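Local coordinates for UDP-N-acetylglucosamine 4,6-dehydratase (Vibrio fischeri, PDB 3PVZ), which binds NAD and probably acts as a lyase that removes water from UDP-N-acetylglucosamine, at residues 42-47 and 71-76; 50-55 and 63-68; 75-80 and 91-96. One frame throughout, in Å; residues are numbered along the deposited sequence. Where two conformers were deposited one is given.

Contact 1: 42-47 and 71-76; sequences GGAGSI and NNMVEL. With NAD (nicotinamide-adenine-dinucleotide), chain E.
Ala44 sets its methyl over one face of the Asn72–Met73 peptide: CB stands 3.7 Å from Met73 N, and the line between them runs almost perpendicular to the peptide plane. Asn72 O of the same peptide accepts the helical hydrogen bond from Leu76 N. The Ala44–Gly45 peptide is flanked differently. The ribose oxygen O3B of NAD lies over one face, 3.6 Å from Ala44 C, whereas Asn72 CB comes in at the carbonyl end, 3.7 Å from Ala44 O and displaced out of the plane to that same side. The selenium of Met73, a selenomethionine, makes an apolar contact 4.3 Å from Ala44 CB. Leu76 has CG anti to its backbone N (chi1 169°), and its CD2 branch reaches Gly43 O at 3.5 Å. No hydrogen bond crosses between 42-47 and 71-76; the direct contact is van der Waals packing, and Gln49, bonded to Ala44 O, also touches Asn72 and Leu76.

Behind the turn, polar chemistry is directed at the cofactor. Ser46 N donates to NAD O2A over 3.0 Å, nearly straight at 169°. On the other phosphate, NAD O2N accepts from Ile47 N at 2.7 Å. Gly45, at the N-cap, has no side chain where one would collide with NAD O5B, and its CA lies 3.1 Å from NAD O3B. Asn71 instead points ND2 at a second NAD, so the helix serves the pocket of the neighbouring subunit. A glycine-rich type I turn from Gly42 to Gly45, leading into a helix whose first amides hold the pyrophosphate, is the hallmark of the Rossmann dinucleotide-binding fold.

Contact 2: 50-55 and 63-68; sequences AVTKEI and LHVVDI. With NAD (nicotinamide-adenine-dinucleotide), chain E.
Thr52 meets Val65 and Leu63 through one branch of its side chain. From CB the two arms part: OG1 lies beside the backbone N (chi1 -62°) and bonds back to Gly48 O in its own helix, while CG2, anti to that N, is left to face the strand. There CG2 meets Val65 CG2 tip to tip at 3.7 Å and Leu63 CD2 at 3.8 Å. Leu63 crosses the threonine obliquely, and its CD2 also lies 4.1 Å from Ile55 CG2, so this methyl is wedged between residues one helical turn apart. The segment axes run nearly antiparallel, at 169° and 10.1 Å, as expected of helix and following strand in a beta-alpha-beta unit.

Beyond the strand end, Asp67 accepts from both adenosine ribose hydroxyls of NAD, from O2B at OD1 (2.7 Å) and from O3B at OD2 (2.6 Å). Backbone bonds from Ser69 N to OD1 and Ala44 N to OD2 fix the carboxylate's rotation. Ile68 packs on the base, CG2 being 3.8 Å from C2A. The methyl contacts are non-directional packing between helix and strand, whereas the paired carboxylate bonds recognise a free ribose diol, consistent with a preference for NAD over its 2'-phosphorylated relative.

Contact 3: 75-80 and 91-96; sequences ELVRDI and FQTFAL
Thr93 divides its two branches between two partners: OG1 is hydrogen-bonded by Arg126 NH2 of the second subunit, while CG2 meets Val77 CG2 at 4.0 Å. The first torsion explains the split. OG1 sits between the backbone N and the carbonyl carbon (chi1 68°), which leaves the methyl to face the helix. The side chains of Val77 and Thr93 cross at a slant, and their CA atoms, 8.5 Å apart, are the closest across the segments. Val77 also packs on Arg126 of the second subunit, so that arginine touches both members of the pair.

The two elements belong to the beta-alpha-beta unit of strand 62-66, helix 70-83 and strand 90-94. Strand 90-94 is an outermost strand of the main sheet within this chain, and the helix lies against it.

The other touching pair is Ile80 and Phe91. With CG1 of Ile80 anti to the carbonyl carbon (chi1 -81°) and the chain extended beyond it (chi2 167°), CD1 comes within 4.0 Å of Phe91 CZ. The approach to the ring is oblique, and the two side chains come from opposite directions. Phe56 packs edge-to-face with the same ring and also touches Ile80. Several polar groups reach the second subunit: Glu75 forms salt bridges with Arg217 and Lys220 of that neighbouring chain, and Asp79 bonds both Lys53 of its own chain and Gln222 of the second subunit.

How the contacts relate
The three contacts crowd into one corner of the Rossmann domain, their centres 7 to 8 Å apart. Contacts 1 and 2 both use helix 46-56, contacts 1 and 3 share Glu75 and Leu76 on helix 70-83, and contacts 2 and 3 lie on the neighbouring strands 62-66 and 90-94. Along the chain, contact 2 closes before contact 3 opens, and both of its segments fall between those of contact 1. Probable hydrogen bonds tie them: Ala44 N lies 3.0 Å from Asp67 OD2, and Val65 N lies 2.9 Å from Gln92 O. The first beta-alpha-beta unit carries both the phosphate-binding turn and the ribose-binding aspartate; the second adds helix 70-83, which faces the second subunit.

Contact 1: 42-47 and 71-76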
# COMPACT_ATOMS: atom_id res chain seq x y z
N GLY A 42 -7.61 3.70 -6.50
CA GLY A 42 -6.97 4.06 -5.25
C GLY A 42 -8.00 4.32 -4.18
O GLY A 42 -7.78 5.12 -3.23
N GLY A 43 -9.11 3.61 -4.30
CA GLY A 43 -10.23 3.87 -3.42
C GLY A 43 -10.06 3.33 -2.02
O GLY A 43 -10.91 3.59 -1.24
N ALA A 44 -9.04 2.52 -1.73
CA ALA A 44 -8.74 2.13 -0.33
C ALA A 44 -7.80 3.12 0.37
O ALA A 44 -7.45 2.93 1.52
CB ALA A 44 -8.15 0.73 -0.25
N GLY A 45 -7.39 4.16 -0.32
CA GLY A 45 -6.43 5.11 0.22
C GLY A 45 -7.17 6.13 1.05
O GLY A 45 -8.41 6.08 1.16
N SER A 46 -6.44 7.10 1.60
CA SER A 46 -7.07 8.05 2.52
C SER A 46 -8.09 8.94 1.83
O SER A 46 -9.23 8.96 2.28
CB SER A 46 -6.02 8.88 3.27
OG SER A 46 -5.40 8.04 4.25
N ILE A 47 -7.74 9.64 0.77
CA ILE A 47 -8.78 10.39 0.07
C ILE A 47 -9.76 9.45 -0.70
O ILE A 47 -11.01 9.66 -0.69
CB ILE A 47 -8.20 11.44 -0.85
CG1 ILE A 47 -7.30 12.41 -0.04
CG2 ILE A 47 -9.37 12.19 -1.49
CD1 ILE A 47 -6.27 13.30 -0.81
N ASN A 71 -5.89 -5.37 2.47
CA ASN A 71 -6.12 -5.02 3.90
C ASN A 71 -6.90 -3.74 4.12
O ASN A 71 -7.83 -3.74 4.88
CB ASN A 71 -4.82 -4.99 4.72
CG ASN A 71 -4.13 -6.35 4.77
OD1 ASN A 71 -4.77 -7.37 4.63
ND2 ASN A 71 -2.79 -6.35 4.92
N ASN A 72 -6.53 -2.64 3.48
CA ASN A 72 -7.29 -1.39 3.63
C ASN A 72 -8.66 -1.44 2.98
O ASN A 72 -9.63 -0.83 3.44
CB ASN A 72 -6.43 -0.20 3.14
CG ASN A 72 -5.23 -0.01 4.01
OD1 ASN A 72 -5.27 -0.37 5.18
ND2 ASN A 72 -4.14 0.49 3.47
N MSE A 73 -8.78 -2.23 1.93
CA MSE A 73 -10.13 -2.48 1.39
C MSE A 73 -11.08 -3.15 2.42
O MSE A 73 -12.26 -2.78 2.56
CB MSE A 73 -10.04 -3.31 0.12
CG MSE A 73 -11.29 -3.29 -0.62
SE MSE A 73 -11.39 -1.67 -1.66
CE MSE A 73 -10.26 -2.32 -3.11
N VAL A 74 -10.59 -4.14 3.15
CA VAL A 74 -11.40 -4.76 4.18
C VAL A 74 -11.84 -3.71 5.19
O VAL A 74 -13.01 -3.66 5.58
CB VAL A 74 -10.65 -5.96 4.90
CG1 VAL A 74 -11.42 -6.42 6.12
CG2 VAL A 74 -10.45 -7.12 3.96
N GLU A 75 -10.92 -2.83 5.59
CA GLU A 75 -11.31 -1.74 6.45
C GLU A 75 -12.38 -0.77 5.84
O GLU A 75 -13.32 -0.33 6.53
CB GLU A 75 -10.03 -0.98 6.86
CG GLU A 75 -10.25 0.28 7.60
CD GLU A 75 -11.01 0.09 8.92
OE1 GLU A 75 -11.19 -1.08 9.35
OE2 GLU A 75 -11.42 1.12 9.51
N LEU A 76 -12.26 -0.47 4.55
CA LEU A 76 -13.22 0.41 3.90
C LEU A 76 -14.61 -0.21 3.93
O LEU A 76 -15.61 0.47 4.22
CB LEU A 76 -12.79 0.62 2.43
CG LEU A 76 -13.83 1.31 1.55
CD1 LEU A 76 -14.19 2.65 2.15
CD2 LEU A 76 -13.37 1.47 0.06
PA NAD E . -2.74 7.29 -0.05
O1A NAD E . -1.36 6.74 0.06
O2A NAD E . -3.49 7.09 1.23
O5B NAD E . -3.65 6.40 -1.01
C5B NAD E . -3.12 6.16 -2.34
C4B NAD E . -3.83 4.87 -2.76
O4B NAD E . -3.48 4.46 -4.06
C3B NAD E . -3.45 3.71 -1.78
O3B NAD E . -4.60 3.08 -1.25
C2B NAD E . -2.63 2.77 -2.69
O2B NAD E . -2.62 1.41 -2.28
C1B NAD E . -3.35 3.07 -4.03
N9A NAD E . -2.53 2.67 -5.16
C8A NAD E . -1.27 3.05 -5.42
N7A NAD E . -0.81 2.47 -6.49
C5A NAD E . -1.84 1.73 -7.00
C6A NAD E . -1.99 0.89 -8.10
N6A NAD E . -0.92 0.79 -8.96
N1A NAD E . -3.14 0.27 -8.32
C2A NAD E . -4.16 0.40 -7.48
N3A NAD E . -4.06 1.17 -6.42
C4A NAD E . -2.94 1.83 -6.16
O3 NAD E . -2.65 8.82 -0.54
PN NAD E . -3.87 9.84 -0.19
O1N NAD E . -3.54 10.63 1.07
O2N NAD E . -5.26 9.34 -0.17
O5D NAD E . -3.60 10.97 -1.36
C5D NAD E . -4.13 10.56 -2.61
C4D NAD E . -3.80 11.62 -3.67
O4D NAD E . -4.04 12.96 -3.13
C3D NAD E . -2.30 11.57 -4.02
O3D NAD E . -2.02 12.02 -5.36
C2D NAD E . -1.69 12.64 -3.08
O2D NAD E . -0.45 13.17 -3.57
C1D NAD E . -2.79 13.71 -3.11
N1N NAD E . -2.71 14.62 -1.96
C2N NAD E . -2.84 14.12 -0.73
C3N NAD E . -2.79 14.93 0.38
C7N NAD E . -2.90 14.39 1.75
O7N NAD E . -2.76 15.19 2.67
N7N NAD E . -3.11 13.09 2.00
C4N NAD E . -2.59 16.33 0.21
C5N NAD E . -2.48 16.81 -1.08
C6N NAD E . -2.53 15.93 -2.16

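Contact 2: 50-55 and 63-68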
# COMPACT_ATOMS: atom_id res chain seq x y z
N ALA A 50 -12.53 8.25 1.41
CA ALA A 50 -13.42 9.32 1.82
C ALA A 50 -14.39 9.60 0.71
O ALA A 50 -15.58 9.79 0.98
CB ALA A 50 -12.68 10.59 2.24
N VAL A 51 -13.90 9.64 -0.53
CA VAL A 51 -14.79 10.00 -1.62
C VAL A 51 -15.72 8.79 -1.93
O VAL A 51 -16.88 8.97 -2.33
CB VAL A 51 -14.03 10.44 -2.84
CG1 VAL A 51 -13.29 9.22 -3.46
CG2 VAL A 51 -15.03 11.10 -3.84
N THR A 52 -15.24 7.58 -1.65
CA THR A 52 -16.05 6.36 -1.85
C THR A 52 -17.25 6.36 -0.91
O THR A 52 -18.38 6.08 -1.29
CB THR A 52 -15.20 5.06 -1.63
OG1 THR A 52 -14.13 4.99 -2.57
CG2 THR A 52 -16.09 3.79 -1.81
N LYS A 53 -17.00 6.77 0.33
CA LYS A 53 -18.07 6.94 1.31
C LYS A 53 -19.01 8.07 0.87
O LYS A 53 -20.20 7.87 0.86
CB LYS A 53 -17.50 7.20 2.66
CG LYS A 53 -16.72 6.00 3.15
CD LYS A 53 -16.55 5.99 4.62
CE LYS A 53 -15.56 7.01 5.06
NZ LYS A 53 -15.37 6.91 6.55
N GLU A 54 -18.48 9.21 0.45
CA GLU A 54 -19.37 10.24 -0.04
C GLU A 54 -20.29 9.76 -1.14
O GLU A 54 -21.42 10.20 -1.22
CB GLU A 54 -18.62 11.50 -0.50
CG GLU A 54 -17.97 12.24 0.61
CD GLU A 54 -18.96 12.73 1.64
OE1 GLU A 54 -19.84 13.51 1.25
OE2 GLU A 54 -18.82 12.39 2.83
N ILE A 55 -19.83 8.87 -1.98
CA ILE A 55 -20.65 8.34 -3.06
C ILE A 55 -21.64 7.32 -2.47
O ILE A 55 -22.86 7.40 -2.68
CB ILE A 55 -19.76 7.69 -4.19
CG1 ILE A 55 -18.83 8.73 -4.79
CG2 ILE A 55 -20.65 6.97 -5.24
CD1 ILE A 55 -17.84 8.19 -5.94
N LEU A 63 -20.95 1.32 -8.02
CA LEU A 63 -19.75 1.77 -7.40
C LEU A 63 -18.73 0.66 -7.24
O LEU A 63 -18.88 -0.27 -6.45
CB LEU A 63 -20.08 2.48 -6.09
CG LEU A 63 -18.91 2.81 -5.14
CD1 LEU A 63 -18.00 3.75 -5.89
CD2 LEU A 63 -19.33 3.38 -3.77
N HIS A 64 -17.67 0.77 -8.03
CA HIS A 64 -16.59 -0.19 -8.03
C HIS A 64 -15.33 0.46 -7.51
O HIS A 64 -14.98 1.54 -7.96
CB HIS A 64 -16.33 -0.74 -9.42
CG HIS A 64 -17.34 -1.73 -9.89
ND1 HIS A 64 -17.18 -2.45 -11.05
CD2 HIS A 64 -18.52 -2.12 -9.36
CE1 HIS A 64 -18.22 -3.26 -11.21
NE2 HIS A 64 -19.06 -3.06 -10.20
N VAL A 65 -14.72 -0.18 -6.49
CA VAL A 65 -13.52 0.33 -5.85
C VAL A 65 -12.31 -0.55 -6.20
O VAL A 65 -12.39 -1.76 -6.10
CB VAL A 65 -13.70 0.36 -4.30
CG1 VAL A 65 -12.60 1.16 -3.65
CG2 VAL A 65 -15.11 0.93 -3.94
N VAL A 66 -11.21 0.03 -6.60
CA VAL A 66 -10.00 -0.73 -6.98
C VAL A 66 -8.75 -0.22 -6.28
O VAL A 66 -8.47 0.96 -6.30
CB VAL A 66 -9.79 -0.62 -8.46
CG1 VAL A 66 -8.48 -1.42 -8.93
CG2 VAL A 66 -11.02 -1.17 -9.21
N ASP A 67 -7.96 -1.09 -5.65
CA ASP A 67 -6.77 -0.65 -4.93
C ASP A 67 -5.92 -1.86 -4.67
O ASP A 67 -6.44 -2.96 -4.54
CB ASP A 67 -7.17 -0.03 -3.58
CG ASP A 67 -6.08 0.79 -2.97
OD1 ASP A 67 -5.05 0.23 -2.49
OD2 ASP A 67 -6.31 2.02 -2.90
N ILE A 68 -4.62 -1.67 -4.59
CA ILE A 68 -3.75 -2.81 -4.40
C ILE A 68 -3.81 -3.29 -2.98
O ILE A 68 -3.53 -4.45 -2.77
CB ILE A 68 -2.27 -2.56 -4.78
CG1 ILE A 68 -1.77 -1.25 -4.21
CG2 ILE A 68 -2.10 -2.53 -6.26
CD1 ILE A 68 -0.30 -1.05 -4.42
PA NAD E . -2.74 7.29 -0.05
O1A NAD E . -1.36 6.74 0.06
O2A NAD E . -3.49 7.09 1.23
O5B NAD E . -3.65 6.40 -1.01
C5B NAD E . -3.12 6.16 -2.34
C4B NAD E . -3.83 4.87 -2.76
O4B NAD E . -3.48 4.46 -4.06
C3B NAD E . -3.45 3.71 -1.78
O3B NAD E . -4.60 3.08 -1.25
C2B NAD E . -2.63 2.77 -2.69
O2B NAD E . -2.62 1.41 -2.28
C1B NAD E . -3.35 3.07 -4.03
N9A NAD E . -2.53 2.67 -5.16
C8A NAD E . -1.27 3.05 -5.42
N7A NAD E . -0.81 2.47 -6.49
C5A NAD E . -1.84 1.73 -7.00
C6A NAD E . -1.99 0.89 -8.10
N6A NAD E . -0.92 0.79 -8.96
N1A NAD E . -3.14 0.27 -8.32
C2A NAD E . -4.16 0.40 -7.48
N3A NAD E . -4.06 1.17 -6.42
C4A NAD E . -2.94 1.83 -6.16
O3 NAD E . -2.65 8.82 -0.54
PN NAD E . -3.87 9.84 -0.19
O1N NAD E . -3.54 10.63 1.07
O2N NAD E . -5.26 9.34 -0.17
O5D NAD E . -3.60 10.97 -1.36
C5D NAD E . -4.13 10.56 -2.61
C4D NAD E . -3.80 11.62 -3.67
O4D NAD E . -4.04 12.96 -3.13
C3D NAD E . -2.30 11.57 -4.02
O3D NAD E . -2.02 12.02 -5.36
C2D NAD E . -1.69 12.64 -3.08
O2D NAD E . -0.45 13.17 -3.57
C1D NAD E . -2.79 13.71 -3.11
N1N NAD E . -2.71 14.62 -1.96
C2N NAD E . -2.84 14.12 -0.73
C3N NAD E . -2.79 14.93 0.38
C7N NAD E . -2.90 14.39 1.75
O7N NAD E . -2.76 15.19 2.67
N7N NAD E . -3.11 13.09 2.00
C4N NAD E . -2.59 16.33 0.21
C5N NAD E . -2.48 16.81 -1.08
C6N NAD E . -2.53 15.93 -2.16

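Contact 3: 75-80 and 91-96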
# COMPACT_ATOMS: atom_id res chain seq x y z
N GLU A 75 -10.92 -2.83 5.59
CA GLU A 75 -11.31 -1.74 6.45
C GLU A 75 -12.38 -0.77 5.84
O GLU A 75 -13.32 -0.33 6.53
CB GLU A 75 -10.03 -0.98 6.86
CG GLU A 75 -10.25 0.28 7.60
CD GLU A 75 -11.01 0.09 8.92
OE1 GLU A 75 -11.19 -1.08 9.35
OE2 GLU A 75 -11.42 1.12 9.51
N LEU A 76 -12.26 -0.47 4.55
CA LEU A 76 -13.22 0.41 3.90
C LEU A 76 -14.61 -0.21 3.93
O LEU A 76 -15.61 0.47 4.22
CB LEU A 76 -12.79 0.62 2.43
CG LEU A 76 -13.83 1.31 1.55
CD1 LEU A 76 -14.19 2.65 2.15
CD2 LEU A 76 -13.37 1.47 0.06
N VAL A 77 -14.68 -1.47 3.57
CA VAL A 77 -15.98 -2.17 3.61
C VAL A 77 -16.56 -2.24 5.05
O VAL A 77 -17.72 -1.93 5.25
CB VAL A 77 -15.88 -3.56 3.02
CG1 VAL A 77 -17.25 -4.23 2.95
CG2 VAL A 77 -15.24 -3.51 1.65
N ARG A 78 -15.76 -2.61 6.05
CA ARG A 78 -16.26 -2.65 7.44
C ARG A 78 -16.78 -1.29 7.90
O ARG A 78 -17.84 -1.20 8.45
CB ARG A 78 -15.20 -3.22 8.38
CG ARG A 78 -14.94 -4.71 8.09
CD ARG A 78 -14.04 -5.45 9.13
NE ARG A 78 -13.59 -6.75 8.59
CZ ARG A 78 -14.35 -7.85 8.46
NH1 ARG A 78 -15.62 -7.87 8.87
NH2 ARG A 78 -13.82 -8.95 7.95
N ASP A 79 -16.04 -0.24 7.66
CA ASP A 79 -16.49 1.12 7.91
C ASP A 79 -17.82 1.46 7.17
O ASP A 79 -18.75 2.07 7.72
CB ASP A 79 -15.37 2.03 7.41
CG ASP A 79 -15.48 3.44 7.89
OD1 ASP A 79 -16.45 3.77 8.63
OD2 ASP A 79 -14.58 4.23 7.52
N ILE A 80 -17.90 1.09 5.90
CA ILE A 80 -19.11 1.36 5.14
C ILE A 80 -20.28 0.56 5.73
O ILE A 80 -21.37 1.08 5.86
CB ILE A 80 -18.95 1.01 3.65
CG1 ILE A 80 -18.23 2.15 2.94
CG2 ILE A 80 -20.32 0.75 3.00
CD1 ILE A 80 -17.74 1.80 1.57
N PHE A 91 -22.31 -2.56 -5.85
CA PHE A 91 -21.13 -2.20 -5.07
C PHE A 91 -20.15 -3.38 -4.98
O PHE A 91 -20.50 -4.47 -4.52
CB PHE A 91 -21.51 -1.76 -3.63
CG PHE A 91 -20.31 -1.43 -2.80
CD1 PHE A 91 -19.56 -0.35 -3.07
CD2 PHE A 91 -19.88 -2.29 -1.79
CE1 PHE A 91 -18.43 -0.03 -2.35
CE2 PHE A 91 -18.75 -2.00 -1.08
CZ PHE A 91 -18.03 -0.84 -1.36
N GLN A 92 -18.94 -3.19 -5.48
CA GLN A 92 -17.92 -4.24 -5.47
C GLN A 92 -16.52 -3.64 -5.36
O GLN A 92 -16.24 -2.57 -5.90
CB GLN A 92 -17.99 -5.11 -6.71
CG GLN A 92 -19.32 -5.81 -7.01
CD GLN A 92 -19.18 -6.77 -8.19
OE1 GLN A 92 -18.46 -7.78 -8.06
NE2 GLN A 92 -19.78 -6.42 -9.38
N THR A 93 -15.64 -4.41 -4.74
CA THR A 93 -14.28 -4.03 -4.53
C THR A 93 -13.35 -5.07 -5.18
O THR A 93 -13.65 -6.24 -5.23
CB THR A 93 -14.00 -3.91 -3.02
OG1 THR A 93 -14.06 -5.22 -2.46
CG2 THR A 93 -15.07 -3.03 -2.35
N PHE A 94 -12.19 -4.64 -5.64
CA PHE A 94 -11.27 -5.42 -6.44
C PHE A 94 -9.89 -4.99 -6.04
O PHE A 94 -9.50 -3.83 -6.27
CB PHE A 94 -11.45 -5.09 -7.99
CG PHE A 94 -12.84 -5.41 -8.54
CD1 PHE A 94 -13.15 -6.66 -9.00
CD2 PHE A 94 -13.85 -4.45 -8.52
CE1 PHE A 94 -14.42 -6.99 -9.43
CE2 PHE A 94 -15.11 -4.72 -8.97
CZ PHE A 94 -15.42 -6.00 -9.45
N ALA A 95 -9.10 -5.91 -5.51
CA ALA A 95 -7.76 -5.59 -5.02
C ALA A 95 -6.76 -5.73 -6.15
O ALA A 95 -5.94 -6.64 -6.15
CB ALA A 95 -7.37 -6.53 -3.83
N LEU A 96 -6.84 -4.83 -7.12
CA LEU A 96 -6.06 -4.92 -8.34
C LEU A 96 -5.08 -3.73 -8.42
O LEU A 96 -5.31 -2.65 -7.85
CB LEU A 96 -7.01 -4.88 -9.52
CG LEU A 96 -8.07 -5.97 -9.75
CD1 LEU A 96 -8.93 -5.63 -11.03
CD2 LEU A 96 -7.41 -7.28 -9.85